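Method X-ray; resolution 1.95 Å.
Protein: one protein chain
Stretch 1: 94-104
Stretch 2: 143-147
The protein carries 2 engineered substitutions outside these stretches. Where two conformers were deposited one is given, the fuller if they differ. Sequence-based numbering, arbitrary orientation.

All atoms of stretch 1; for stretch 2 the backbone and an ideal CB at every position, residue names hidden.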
# COMPACT_ATOMS: atom_id res chain seq x y z
N GLU B 94 9.65 -5.56 19.92
CA GLU B 94 9.63 -7.01 19.92
C GLU B 94 9.64 -7.33 21.42
O GLU B 94 10.38 -6.72 22.19
CB GLU B 94 10.83 -7.55 19.18
CG GLU B 94 10.52 -7.55 17.68
CD GLU B 94 11.74 -7.53 16.82
OE1 GLU B 94 11.59 -7.60 15.58
OE2 GLU B 94 12.85 -7.45 17.40
N TYR B 95 8.81 -8.28 21.83
CA TYR B 95 8.60 -8.58 23.23
C TYR B 95 8.83 -9.99 23.72
O TYR B 95 8.89 -10.95 22.95
CB TYR B 95 7.15 -8.28 23.60
CG TYR B 95 6.61 -6.91 23.30
CD1 TYR B 95 6.58 -5.95 24.29
CD2 TYR B 95 6.06 -6.60 22.05
CE1 TYR B 95 6.00 -4.71 24.07
CE2 TYR B 95 5.48 -5.34 21.81
CZ TYR B 95 5.45 -4.41 22.83
OH TYR B 95 4.90 -3.15 22.66
N GLU B 96 8.88 -10.08 25.05
CA GLU B 96 8.97 -11.33 25.78
C GLU B 96 7.88 -11.11 26.82
O GLU B 96 7.79 -10.04 27.44
CB GLU B 96 10.34 -11.49 26.44
CG GLU B 96 10.60 -12.90 26.92
CD GLU B 96 11.97 -13.04 27.58
OE1 GLU B 96 12.97 -12.57 26.98
OE2 GLU B 96 12.04 -13.64 28.69
N THR B 97 7.00 -12.09 27.00
CA THR B 97 5.91 -11.91 27.95
C THR B 97 5.74 -13.11 28.87
O THR B 97 6.32 -14.15 28.65
CB THR B 97 4.57 -11.73 27.24
OG1 THR B 97 4.17 -13.00 26.69
CG2 THR B 97 4.69 -10.70 26.11
N ASP B 98 4.91 -12.94 29.88
CA ASP B 98 4.60 -14.02 30.81
C ASP B 98 3.14 -14.33 30.53
O ASP B 98 2.25 -13.58 30.92
CB ASP B 98 4.76 -13.52 32.25
CG ASP B 98 4.49 -14.61 33.29
OD1 ASP B 98 3.93 -15.67 32.92
OD2 ASP B 98 4.83 -14.39 34.48
N PRO B 99 2.86 -15.44 29.83
CA PRO B 99 1.46 -15.77 29.52
C PRO B 99 0.53 -15.96 30.73
O PRO B 99 -0.69 -15.83 30.59
CB PRO B 99 1.58 -17.05 28.70
CG PRO B 99 2.94 -16.95 28.08
CD PRO B 99 3.77 -16.42 29.21
N SER B 100 1.09 -16.25 31.90
CA SER B 100 0.26 -16.49 33.08
C SER B 100 -0.25 -15.22 33.76
O SER B 100 -1.11 -15.28 34.64
CB SER B 100 1.02 -17.34 34.11
OG SER B 100 2.11 -16.63 34.67
N VAL B 101 0.29 -14.07 33.37
CA VAL B 101 -0.17 -12.84 33.99
C VAL B 101 -0.83 -11.98 32.91
O VAL B 101 -0.16 -11.38 32.07
CB VAL B 101 1.00 -12.07 34.64
CG1 VAL B 101 0.50 -10.81 35.31
CG2 VAL B 101 1.69 -12.97 35.67
N THR B 102 -2.16 -11.94 32.92
CA THR B 102 -2.89 -11.17 31.93
C THR B 102 -3.77 -10.10 32.55
O THR B 102 -4.04 -10.10 33.75
CB THR B 102 -3.76 -12.08 31.07
OG1 THR B 102 -4.78 -12.68 31.88
CG2 THR B 102 -2.92 -13.18 30.43
N LYS B 103 -4.21 -9.17 31.72
CA LYS B 103 -5.05 -8.09 32.18
C LYS B 103 -5.98 -7.75 31.01
O LYS B 103 -5.58 -7.85 29.85
CB LYS B 103 -4.20 -6.88 32.54
CG LYS B 103 -4.94 -5.79 33.27
CD LYS B 103 -5.26 -6.18 34.72
CE LYS B 103 -3.99 -6.24 35.58
NZ LYS B 103 -4.29 -6.33 37.05
N MET B 104 -7.21 -7.38 31.32
CA MET B 104 -8.18 -7.01 30.30
C MET B 104 -8.70 -5.62 30.63
O MET B 104 -9.10 -5.36 31.76
CB MET B 104 -9.35 -8.00 30.27
CG MET B 104 -10.32 -7.77 29.11
SD MET B 104 -11.64 -8.99 29.04
CE MET B 104 -10.76 -10.42 28.42
N UNK B 143 2.30 -0.88 34.71
CA UNK B 143 2.86 -2.12 34.17
C UNK B 143 2.36 -2.25 32.72
O UNK B 143 1.25 -1.83 32.40
CB UNK B 143 2.46 -3.33 35.01
N UNK B 144 3.18 -2.84 31.86
CA UNK B 144 2.85 -2.98 30.45
C UNK B 144 2.46 -4.40 30.06
O UNK B 144 3.03 -5.38 30.55
CB UNK B 144 4.04 -2.53 29.60
N UNK B 145 1.49 -4.50 29.17
CA UNK B 145 1.00 -5.80 28.70
C UNK B 145 0.93 -5.79 27.18
O UNK B 145 0.46 -4.84 26.60
CB UNK B 145 -0.37 -6.12 29.30
N UNK B 146 1.41 -6.86 26.56
CA UNK B 146 1.38 -7.00 25.11
C UNK B 146 -0.00 -7.51 24.69
O UNK B 146 -0.44 -8.58 25.11
CB UNK B 146 2.48 -7.94 24.63
N UNK B 147 -0.68 -6.73 23.85
CA UNK B 147 -2.02 -7.10 23.36
C UNK B 147 -2.02 -8.47 22.69
O UNK B 147 -1.17 -8.77 21.85
CB UNK B 147 -2.53 -6.05 22.38

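The five positions form one extended strand that passes nearly at right angles to both arms of stretch 1, at 103° to strand 94-98 and 84° to strand 101-104. With the axes 7.9 Å apart at closest approach in each case and no hydrogen bonds between the stretches, the contact rests on packing, mostly of side chains.

At position 143, CA-to-CB points toward stretch 1, but nothing of stretch 1 lies near the ideal CB, so stretch 1 places little restriction on the residue, polar or not. The deposited residue is Glu143, whose OE1 stops 6.0 Å from Val101 CG1, short of contact.

Position 144 sets its CB sideways, again with nothing of stretch 1 near the ideal CB. A short side chain would miss stretch 1 altogether; a longer one, polar or aliphatic, could reach the ring of Tyr95. Glu144 does so with an extended side chain, chi1 and chi2 both t. Its OE2 lies 3.7 Å from Tyr95 CE1, near the ring plane, where the edge hydrogens carry slight positive charge and can favor a carboxylate oxygen.

Position 145 points toward stretch 1, its ideal CB 5.1 Å from Lys103 CB. What waits there is largely aliphatic, Val101 and the first carbons of Lys103, so a large apolar or aromatic residue fits, a flat ring especially. Tyr145, with chi1 m, lays one ring face under Lys103: Lys103 CB sits 3.8 Å from the Tyr145 ring centroid and only 7° off the normal, a CH-pi contact. Val101 O approaches the ring edge, 3.9 Å from Tyr145 CE1, while Val101 CG1 packs 4.2 Å from that same carbon. Lys103 CE passes 3.6 Å from Tyr145 OH before the lysine's end leads away.

Position 146 also faces stretch 1, more tightly: the ideal CB is 3.8 Å from Thr97 CG2 and 4.5 Å from Tyr95 CG. A methyl and an aromatic ring ask for aliphatic carbon, which Leu, Met or the stem of Arg or Lys could supply. The residue is Lys146. It runs out straight through chi1 and chi2, both t, placing CG over one face of the Tyr95 ring and CD 3.7 Å from Thr97 CG2 and 3.8 Å from Tyr95 CD2. NZ finds hydrogen bonds elsewhere in the structure.

Position 147 turns sideways; phi/psi of -56/130 is extended, and stretch 1 does not choose among side chains here. Ile147 is found there, its CG1 7.9 Å from Tyr95 OH, taking no part in the contact.

Stretch 2 143-147: EEYKI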
# COMPACT_ATOMS: atom_id res chain seq x y z
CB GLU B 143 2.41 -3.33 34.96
CG GLU B 143 3.20 -3.56 36.24
CD GLU B 143 3.12 -5.02 36.68
OE1 GLU B 143 3.82 -5.86 36.07
OE2 GLU B 143 2.35 -5.31 37.63
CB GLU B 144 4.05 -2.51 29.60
CG GLU B 144 3.80 -2.44 28.09
CD GLU B 144 5.05 -2.04 27.32
OE1 GLU B 144 6.13 -1.98 27.93
OE2 GLU B 144 4.95 -1.80 26.10
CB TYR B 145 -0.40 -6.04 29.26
CG TYR B 145 -0.44 -6.20 30.77
CD1 TYR B 145 -0.27 -7.45 31.36
CD2 TYR B 145 -0.62 -5.09 31.59
CE1 TYR B 145 -0.27 -7.59 32.74
CE2 TYR B 145 -0.62 -5.22 32.98
CZ TYR B 145 -0.45 -6.48 33.54
OH TYR B 145 -0.45 -6.61 34.90
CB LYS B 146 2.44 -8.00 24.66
CG LYS B 146 2.44 -8.33 23.16
CD LYS B 146 3.53 -9.34 22.85
CE LYS B 146 3.16 -10.30 21.73
NZ LYS B 146 3.78 -9.93 20.43
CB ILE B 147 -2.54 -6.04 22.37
CG1 ILE B 147 -2.78 -4.74 23.14
CG2 ILE B 147 -3.83 -6.54 21.66
CD1 ILE B 147 -3.06 -3.52 22.27
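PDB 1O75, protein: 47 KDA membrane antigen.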